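Long-range contacts in acyl-coenzyme A oxidase 3 (Yarrowia lipolytica, PDB 5YS9), which oxidises fatty acyl-CoA substrates to (2E)-enoyl-CoA in peroxisomal beta-oxidation, using FAD and passing the electrons to molecular oxygen to give hydrogen peroxide: residues Phe229-Arg234 / Pro243-Gly248; Ile188-Asn193 / Gln265-Arg270; Ser207-Ala212 / Arg234-His239. All blocks are in the same frame, centred on the assembly; numbering follows the deposited sequence.

All three contacts lie in the beta-rich middle domain and reach the same mixed sheet, yet each is held by different chemistry. Contacts 1 and 3 are buried, whereas contact 2 is only partly so, with Thr267, Asn268 and Arg270 exposed. Contact 1 joins strands 222-232 and 245-249 through apolar side chains. Contact 2 pairs strands 186-190 and 262-272 through main-chain bonds supplemented by side-chain acceptors, and meets contact 1 where Ile245 packs on Phe266. Contact 3, sharing Arg234 with contact 1, ties the loop after strand 222-232 to the start of strand 210-219 by polar bonds. The centres of contacts 2 and 3 are about 17 Å apart, and contact 1 lies close to both.

Contact 1 (Phe229-Arg234 / Pro243-Gly248); sequences FVVQLR and PGIALG
Ile245 is the side chain on which this contact turns, with its branches facing the end of strand 222-232. Its CG1 stands anti to the carbonyl carbon and its CG2 anti to the backbone N (chi1 -59°), and chi2 of -75° turns CD1, so that two methyls reach the other segment. Between them they receive Leu233 from across at about a right angle: CD2 of Leu233 is 4.0 Å from CG2 of Ile245 and equally near its CD1. Val231 meets the same isoleucine differently, sliding past it in the opposite direction, and its CG1 comes to 4.1 Å from Ile245 CD1. Phe266 also packs against both Val231 and Ile245, extending the apolar cluster.

Two residues further along, Leu247 takes up the crowded position between backbone N and carbonyl carbon (chi1 63°). Its CD2 lies 4.2 Å from Leu233 CD1 and also borders the guanidinium of Arg234, whose extended chain crosses Leu247 at about a right angle. CD1 makes the closest approach to that group, with Leu247 CD1 at 3.5 Å from Arg234 NH2. The guanidinium nitrogens nevertheless have polar partners, among them the carbonyls of Ala204 and Ala205 and that of Pro672 in the second subunit. On the same segment Gln232 reaches forward to the main chain, its NE2 donating to Arg234 O at 2.9 Å from above the carbonyl plane.

Across the two segments the contact is van der Waals packing of branched aliphatic side chains, while the backbones pair with other strands of the sheet. The buried arginine beside a leucine methyl is probably tolerated because NE, NH1 and NH2 are all hydrogen-bonded, NE only weakly, to main-chain oxygens of the two subunits.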
loop_
_atom_site.group_PDB
_atom_site.type_symbol
_atom_site.label_atom_id
_atom_site.label_comp_id
_atom_site.label_asym_id
_atom_site.label_seq_id
_atom_site.Cartn_x
_atom_site.Cartn_y
_atom_site.Cartn_z
ATOM N N PHE A 229 -30.244 20.584 1.199
ATOM C CA PHE A 229 -30.625 21.924 1.730
ATOM C C PHE A 229 -29.371 22.792 1.870
ATOM O O PHE A 229 -28.311 22.306 2.334
ATOM C CB PHE A 229 -31.321 21.801 3.118
ATOM C CG PHE A 229 -32.475 20.836 3.132
ATOM C CD1 PHE A 229 -32.252 19.462 3.194
ATOM C CD2 PHE A 229 -33.796 21.291 3.056
ATOM C CE1 PHE A 229 -33.303 18.556 3.171
ATOM C CE2 PHE A 229 -34.866 20.387 3.052
ATOM C CZ PHE A 229 -34.615 19.019 3.102
ATOM N N VAL A 230 -29.474 24.074 1.511
ATOM C CA VAL A 230 -28.354 24.994 1.717
ATOM C C VAL A 230 -28.472 25.513 3.136
ATOM O O VAL A 230 -29.499 26.079 3.505
ATOM C CB VAL A 230 -28.309 26.192 0.727
ATOM C CG1 VAL A 230 -26.996 26.942 0.890
ATOM C CG2 VAL A 230 -28.425 25.720 -0.705
ATOM N N VAL A 231 -27.417 25.333 3.921
ATOM C CA VAL A 231 -27.389 25.850 5.281
ATOM C C VAL A 231 -26.180 26.702 5.423
ATOM O O VAL A 231 -25.053 26.257 5.199
ATOM C CB VAL A 231 -27.274 24.722 6.338
ATOM C CG1 VAL A 231 -27.309 25.323 7.755
ATOM C CG2 VAL A 231 -28.335 23.649 6.117
ATOM N N GLN A 232 -26.379 27.906 5.879
ATOM C CA GLN A 232 -25.256 28.785 6.119
ATOM C C GLN A 232 -24.553 28.357 7.407
ATOM O O GLN A 232 -25.195 28.257 8.453
ATOM C CB GLN A 232 -25.751 30.222 6.216
ATOM C CG GLN A 232 -24.628 31.230 6.132
ATOM C CD GLN A 232 -25.118 32.650 6.120
ATOM O OE1 GLN A 232 -26.280 32.953 5.743
ATOM N NE2 GLN A 232 -24.242 33.537 6.542
ATOM N N LEU A 233 -23.246 28.104 7.309
ATOM C CA LEU A 233 -22.432 27.637 8.430
ATOM C C LEU A 233 -21.802 28.762 9.220
ATOM O O LEU A 233 -21.703 28.687 10.440
ATOM C CB LEU A 233 -21.295 26.781 7.931
ATOM C CG LEU A 233 -21.626 25.442 7.324
ATOM C CD1 LEU A 233 -20.341 24.717 6.937
ATOM C CD2 LEU A 233 -22.436 24.628 8.280
ATOM N N ARG A 234 -21.365 29.803 8.531
ATOM C CA ARG A 234 -20.707 30.926 9.178
ATOM C C ARG A 234 -21.305 32.262 8.761
ATOM O O ARG A 234 -21.766 32.448 7.639
ATOM C CB ARG A 234 -19.196 30.942 8.865
ATOM C CG ARG A 234 -18.429 29.701 9.281
ATOM C CD ARG A 234 -16.963 29.784 8.837
ATOM N NE ARG A 234 -16.087 28.995 9.690
ATOM C CZ ARG A 234 -15.741 27.725 9.509
ATOM N NH1 ARG A 234 -16.192 27.013 8.473
ATOM N NH2 ARG A 234 -14.928 27.162 10.402
ATOM N N PRO A 243 -25.806 30.363 14.683
ATOM C CA PRO A 243 -26.464 29.722 15.803
ATOM C C PRO A 243 -26.859 28.279 15.549
ATOM O O PRO A 243 -27.443 27.963 14.528
ATOM C CB PRO A 243 -27.745 30.586 16.014
ATOM C CG PRO A 243 -27.649 31.762 15.054
ATOM C CD PRO A 243 -26.282 31.750 14.438
ATOM N N GLY A 244 -26.570 27.402 16.493
ATOM C CA GLY A 244 -26.958 25.981 16.338
ATOM C C GLY A 244 -26.016 25.133 15.504
ATOM O O GLY A 244 -26.270 23.940 15.351
ATOM N N ILE A 245 -24.931 25.740 15.003
ATOM C CA ILE A 245 -23.932 25.084 14.169
ATOM C C ILE A 245 -22.709 24.816 15.037
ATOM O O ILE A 245 -22.157 25.736 15.629
ATOM C CB ILE A 245 -23.461 25.986 13.010
ATOM C CG1 ILE A 245 -24.654 26.381 12.105
ATOM C CG2 ILE A 245 -22.321 25.314 12.210
ATOM C CD1 ILE A 245 -25.147 25.274 11.205
ATOM N N ALA A 246 -22.325 23.550 15.138
ATOM C CA ALA A 246 -21.091 23.188 15.750
ATOM C C ALA A 246 -20.260 22.522 14.664
ATOM O O ALA A 246 -20.761 21.709 13.888
ATOM C CB ALA A 246 -21.344 22.242 16.897
ATOM N N LEU A 247 -18.987 22.858 14.616
ATOM C CA LEU A 247 -18.065 22.165 13.748
ATOM C C LEU A 247 -16.608 22.332 14.212
ATOM O O LEU A 247 -16.319 23.151 15.082
ATOM C CB LEU A 247 -18.242 22.684 12.327
ATOM C CG LEU A 247 -17.939 24.152 12.095
ATOM C CD1 LEU A 247 -16.454 24.473 12.063
ATOM C CD2 LEU A 247 -18.619 24.467 10.764
ATOM N N GLY A 248 -15.750 21.458 13.711
ATOM C CA GLY A 248 -14.360 21.416 14.095
ATOM C C GLY A 248 -13.489 20.688 13.104
ATOM O O GLY A 248 -13.978 19.975 12.265
#

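Contact 2 (Ile188-Asn193 / Gln265-Arg270)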
loop_
_atom_site.group_PDB
_atom_site.type_symbol
_atom_site.label_atom_id
_atom_site.label_comp_id
_atom_site.label_asym_id
_atom_site.label_seq_id
_atom_site.Cartn_x
_atom_site.Cartn_y
_atom_site.Cartn_z
ATOM N N ILE A 188 -36.259 22.939 9.976
ATOM C CA ILE A 188 -35.390 22.734 11.105
ATOM C C ILE A 188 -34.422 21.597 10.752
ATOM O O ILE A 188 -34.838 20.440 10.643
ATOM C CB ILE A 188 -36.180 22.349 12.358
ATOM C CG1 ILE A 188 -37.218 23.445 12.689
ATOM C CG2 ILE A 188 -35.232 22.138 13.545
ATOM C CD1 ILE A 188 -38.026 23.155 13.965
ATOM N N ILE A 189 -33.133 21.939 10.618
ATOM C CA ILE A 189 -32.066 20.967 10.409
ATOM C C ILE A 189 -31.499 20.495 11.754
ATOM O O ILE A 189 -31.039 21.322 12.562
ATOM C CB ILE A 189 -30.913 21.528 9.578
ATOM C CG1 ILE A 189 -31.431 22.240 8.288
ATOM C CG2 ILE A 189 -29.933 20.403 9.259
ATOM C CD1 ILE A 189 -32.431 21.439 7.464
ATOM N N ASN A 190 -31.553 19.176 11.996
ATOM C CA ASN A 190 -31.171 18.629 13.281
ATOM C C ASN A 190 -30.366 17.342 13.161
ATOM O O ASN A 190 -30.710 16.423 12.403
ATOM C CB ASN A 190 -32.378 18.427 14.224
ATOM C CG ASN A 190 -31.959 18.234 15.678
ATOM O OD1 ASN A 190 -31.431 19.168 16.340
ATOM N ND2 ASN A 190 -32.130 17.007 16.173
ATOM N N THR A 191 -29.304 17.299 13.962
ATOM C CA THR A 191 -28.481 16.121 14.143
ATOM C C THR A 191 -29.003 15.419 15.440
ATOM O O THR A 191 -28.716 15.863 16.530
ATOM C CB THR A 191 -26.983 16.552 14.329
ATOM O OG1 THR A 191 -26.534 17.396 13.246
ATOM C CG2 THR A 191 -26.084 15.325 14.467
ATOM N N PRO A 192 -29.733 14.297 15.341
ATOM C CA PRO A 192 -30.375 13.728 16.575
ATOM C C PRO A 192 -29.453 13.083 17.662
ATOM O O PRO A 192 -29.756 13.145 18.840
ATOM C CB PRO A 192 -31.349 12.699 16.010
ATOM C CG PRO A 192 -30.717 12.280 14.690
ATOM C CD PRO A 192 -30.055 13.519 14.130
ATOM N N ASN A 193 -28.375 12.472 17.210
ATOM C CA ASN A 193 -27.355 11.921 18.062
ATOM C C ASN A 193 -26.009 12.203 17.441
ATOM O O ASN A 193 -25.927 12.581 16.298
ATOM C CB ASN A 193 -27.559 10.430 18.322
ATOM C CG ASN A 193 -27.310 9.579 17.105
ATOM O OD1 ASN A 193 -28.221 9.274 16.367
ATOM N ND2 ASN A 193 -26.079 9.183 16.905
ATOM N N GLN A 265 -22.203 19.430 13.466
ATOM C CA GLN A 265 -23.474 19.172 14.089
ATOM C C GLN A 265 -24.387 20.383 13.925
ATOM O O GLN A 265 -23.929 21.528 14.066
ATOM C CB GLN A 265 -23.270 18.913 15.549
ATOM C CG GLN A 265 -22.252 17.805 15.828
ATOM C CD GLN A 265 -22.160 17.502 17.267
ATOM O OE1 GLN A 265 -22.443 18.347 18.062
ATOM N NE2 GLN A 265 -21.814 16.288 17.613
ATOM N N PHE A 266 -25.669 20.096 13.625
ATOM C CA PHE A 266 -26.765 21.073 13.561
ATOM C C PHE A 266 -27.728 20.824 14.701
ATOM O O PHE A 266 -28.189 19.714 14.879
ATOM C CB PHE A 266 -27.564 20.884 12.278
ATOM C CG PHE A 266 -26.736 20.879 11.046
ATOM C CD1 PHE A 266 -26.158 19.681 10.581
ATOM C CD2 PHE A 266 -26.569 22.028 10.311
ATOM C CE1 PHE A 266 -25.381 19.669 9.438
ATOM C CE2 PHE A 266 -25.796 22.015 9.146
ATOM C CZ PHE A 266 -25.187 20.844 8.731
ATOM N N THR A 267 -28.056 21.847 15.442
ATOM C CA THR A 267 -29.020 21.732 16.530
ATOM C C THR A 267 -30.096 22.779 16.293
ATOM O O THR A 267 -29.845 23.998 16.392
ATOM C CB THR A 267 -28.345 21.934 17.895
ATOM O OG1 THR A 267 -27.176 21.093 17.979
ATOM C CG2 THR A 267 -29.326 21.606 19.040
ATOM N N ASN A 268 -31.256 22.300 15.862
ATOM C CA ASN A 268 -32.420 23.147 15.671
ATOM C C ASN A 268 -32.162 24.382 14.840
ATOM O O ASN A 268 -32.652 25.460 15.131
ATOM C CB ASN A 268 -33.044 23.458 17.027
ATOM C CG ASN A 268 -33.408 22.171 17.765
ATOM O OD1 ASN A 268 -34.091 21.291 17.202
ATOM N ND2 ASN A 268 -32.895 22.011 18.991
ATOM N N VAL A 269 -31.412 24.185 13.768
ATOM C CA VAL A 269 -31.026 25.279 12.893
ATOM C C VAL A 269 -32.197 25.578 11.948
ATOM O O VAL A 269 -32.716 24.694 11.261
ATOM C CB VAL A 269 -29.762 24.903 12.115
ATOM C CG1 VAL A 269 -29.431 25.911 11.044
ATOM C CG2 VAL A 269 -28.618 24.757 13.090
ATOM N N ARG A 270 -32.604 26.829 11.941
ATOM C CA ARG A 270 -33.778 27.256 11.241
ATOM C C ARG A 270 -33.326 27.767 9.885
ATOM O O ARG A 270 -32.459 28.617 9.819
ATOM C CB ARG A 270 -34.482 28.338 12.076
ATOM C CG ARG A 270 -35.117 27.837 13.392
ATOM C CD ARG A 270 -36.565 28.350 13.515
ATOM N NE ARG A 270 -37.335 27.947 14.715
ATOM C CZ ARG A 270 -38.669 27.768 14.769
ATOM N NH1 ARG A 270 -39.457 27.927 13.695
ATOM N NH2 ARG A 270 -39.236 27.408 15.919
#
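Strands 186-190 and 262-272 run antiparallel, with Ile189 and Val269 a hydrogen-bonded pair and Ile188 and Arg270 the adjoining non-hydrogen-bonded one. Ile189 N reaches Val269 O at 2.9 Å, and Val269 N returns a bond to Ile189 O.

Beyond this pair strand 262-272 is interrupted at Thr267 and Asn268, the latter with a positive phi of 51°, and side chains take over part of the pairing. Asn190, its CG anti to the backbone N, sends OD1 across to accept from Asn268 N at 3.2 Å, in the carbonyl plane and on a lone pair. The two asparagine amides lie side by side, their planes only 11° apart. Thr191 then grips Phe266 twice: its N donates to Phe266 O at 2.8 Å, while its OG1, set beside its own backbone N, accepts a nearly straight bond from Phe266 N at 2.9 Å.

The same OG1 sits in plane at the edge of the Phe266 ring, 3.5 Å from CD1. Over one face comes CG2 of Ile189, making a CH-pi contact at 4.0 Å from the ring centroid. Ile189 and Phe266 lie alongside and point the same way; both also touch Val231. On the sheet face of Ile188 and Arg270, Ile188 CG2 rests 3.7 Å from Asn268 CA, and Arg270 forms a salt bridge with Glu186.

Ile189, Phe266 and Val269 thus form an aliphatic and aromatic layer facing inward. Where the strand breaks, a hydroxyl and an amide oxygen appear to stand in for main-chain carbonyls as acceptors, keeping the strands joined across the irregularity.

Contact 3 (Ser207-Ala212 / Arg234-His239)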
loop_
_atom_site.group_PDB
_atom_site.type_symbol
_atom_site.label_atom_id
_atom_site.label_comp_id
_atom_site.label_asym_id
_atom_site.label_seq_id
_atom_site.Cartn_x
_atom_site.Cartn_y
_atom_site.Cartn_z
ATOM N N SER A 207 -12.885 26.607 6.308
ATOM C CA SER A 207 -13.052 27.423 5.094
ATOM C C SER A 207 -14.461 27.842 4.779
ATOM O O SER A 207 -14.686 28.975 4.356
ATOM C CB SER A 207 -12.449 26.698 3.885
ATOM O OG SER A 207 -11.365 25.911 4.310
ATOM N N ALA A 208 -15.410 26.932 4.972
ATOM C CA ALA A 208 -16.736 27.082 4.365
ATOM C C ALA A 208 -17.657 28.020 5.122
ATOM O O ALA A 208 -17.754 27.925 6.340
ATOM C CB ALA A 208 -17.390 25.730 4.260
ATOM N N THR A 209 -18.319 28.917 4.388
ATOM C CA THR A 209 -19.400 29.742 4.914
ATOM C C THR A 209 -20.767 29.076 4.786
ATOM O O THR A 209 -21.680 29.373 5.582
ATOM C CB THR A 209 -19.516 31.064 4.134
ATOM O OG1 THR A 209 -19.772 30.794 2.757
ATOM C CG2 THR A 209 -18.241 31.847 4.243
ATOM N N HIS A 210 -20.922 28.231 3.749
ATOM C CA HIS A 210 -22.165 27.472 3.517
ATOM C C HIS A 210 -21.928 26.009 3.205
ATOM O O HIS A 210 -20.836 25.628 2.877
ATOM C CB HIS A 210 -22.960 28.047 2.361
ATOM C CG HIS A 210 -23.408 29.460 2.558
ATOM N ND1 HIS A 210 -22.525 30.523 2.607
ATOM C CD2 HIS A 210 -24.647 29.995 2.609
ATOM C CE1 HIS A 210 -23.206 31.644 2.737
ATOM N NE2 HIS A 210 -24.492 31.350 2.754
ATOM N N THR A 211 -22.977 25.200 3.327
ATOM C CA THR A 211 -22.935 23.788 2.980
ATOM C C THR A 211 -24.188 23.351 2.253
ATOM O O THR A 211 -25.230 23.970 2.346
ATOM C CB THR A 211 -22.745 22.899 4.196
ATOM O OG1 THR A 211 -22.424 21.584 3.774
ATOM C CG2 THR A 211 -24.000 22.804 5.006
ATOM N N ALA A 212 -24.035 22.273 1.501
ATOM C CA ALA A 212 -25.144 21.577 0.889
ATOM C C ALA A 212 -25.391 20.400 1.836
ATOM O O ALA A 212 -24.642 19.439 1.822
ATOM C CB ALA A 212 -24.756 21.106 -0.487
ATOM N N ARG A 234 -21.365 29.803 8.531
ATOM C CA ARG A 234 -20.707 30.926 9.178
ATOM C C ARG A 234 -21.305 32.262 8.761
ATOM O O ARG A 234 -21.766 32.448 7.639
ATOM C CB ARG A 234 -19.196 30.942 8.865
ATOM C CG ARG A 234 -18.429 29.701 9.281
ATOM C CD ARG A 234 -16.963 29.784 8.837
ATOM N NE ARG A 234 -16.087 28.995 9.690
ATOM C CZ ARG A 234 -15.741 27.725 9.509
ATOM N NH1 ARG A 234 -16.192 27.013 8.473
ATOM N NH2 ARG A 234 -14.928 27.162 10.402
ATOM N N ASP A 235 -21.295 33.194 9.702
ATOM C CA ASP A 235 -21.410 34.595 9.399
ATOM C C ASP A 235 -20.219 34.934 8.470
ATOM O O ASP A 235 -19.050 34.686 8.799
ATOM C CB ASP A 235 -21.318 35.368 10.700
ATOM C CG ASP A 235 -21.278 36.814 10.489
ATOM O OD1 ASP A 235 -22.348 37.338 10.174
ATOM O OD2 ASP A 235 -20.187 37.420 10.644
ATOM N N VAL A 236 -20.538 35.469 7.304
ATOM C CA VAL A 236 -19.589 35.728 6.226
ATOM C C VAL A 236 -18.527 36.778 6.644
ATOM O O VAL A 236 -17.330 36.633 6.463
ATOM C CB VAL A 236 -20.427 36.167 4.976
ATOM C CG1 VAL A 236 -19.750 37.217 4.129
ATOM C CG2 VAL A 236 -20.800 34.960 4.139
ATOM N N SER A 237 -19.042 37.834 7.222
ATOM C CA SER A 237 -18.272 38.930 7.764
ATOM C C SER A 237 -17.127 38.534 8.729
ATOM O O SER A 237 -16.012 38.935 8.555
ATOM C CB SER A 237 -19.272 39.853 8.470
ATOM O OG SER A 237 -18.687 41.065 8.743
ATOM N N SER A 238 -17.422 37.747 9.742
ATOM C CA SER A 238 -16.469 37.426 10.803
ATOM C C SER A 238 -15.934 35.966 10.770
ATOM O O SER A 238 -15.019 35.632 11.528
ATOM C CB SER A 238 -17.183 37.655 12.132
ATOM O OG SER A 238 -18.201 36.664 12.305
ATOM N N HIS A 239 -16.535 35.107 9.937
ATOM C CA HIS A 239 -16.255 33.681 9.895
ATOM C C HIS A 239 -16.684 32.966 11.180
ATOM O O HIS A 239 -16.277 31.821 11.401
ATOM C CB HIS A 239 -14.765 33.412 9.576
ATOM C CG HIS A 239 -14.548 32.465 8.438
ATOM N ND1 HIS A 239 -13.771 31.326 8.539
ATOM C CD2 HIS A 239 -15.014 32.494 7.173
ATOM C CE1 HIS A 239 -13.762 30.709 7.373
ATOM N NE2 HIS A 239 -14.516 31.392 6.535
#
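Arg234 lays its CD over the centre of the His239 imidazole, 3.5 Å above the ring plane. The extended chain runs past Ala208 O and brings NH1 to it: NH1 donates to Ala208 O at 2.8 Å in a nearly straight bond that lies in the guanidinium plane, meets the carbonyl on a lone pair and so fixes the rotation of the group. NE adds a weak bond to His239 O. An alanine here removes the bond to Ala208 O, those to Ala204, Ala205 and Pro672 of the second subunit, and the CD over the His239 ring, and would probably loosen the loop from the start of strand 210-219 and from the neighbouring subunit.

The imidazole itself reaches Ser207 O through NE2, a weak bond at 3.3 Å. Its ring also meets Tyr677 of the second subunit. Val236 crosses Thr209 obliquely, with CG2 of each 4.0 Å apart, and the same Val236 methyl lies at the edge of the His210 ring, whose ND1 is hydrogen-bonded to Thr209 OG1 at 2.8 Å.

Within the loop, Asp235 OD2 accepts from Ser238 N at 2.9 Å, an Asx motif that braces the turn leading to His239. Ser238 OG donates to the same oxygen.

Arg234 N donates to Thr209 O at 3.0 Å from above the carbonyl plane, and Leu233 N bonds to the same oxygen. Two successive amides sharing one carbonyl, with Leu233 in a helix-like conformation, fit a classic beta bulge, here at the open end of the antiparallel pair 210-219 and 222-232 in the acyl-CoA dehydrogenase middle domain.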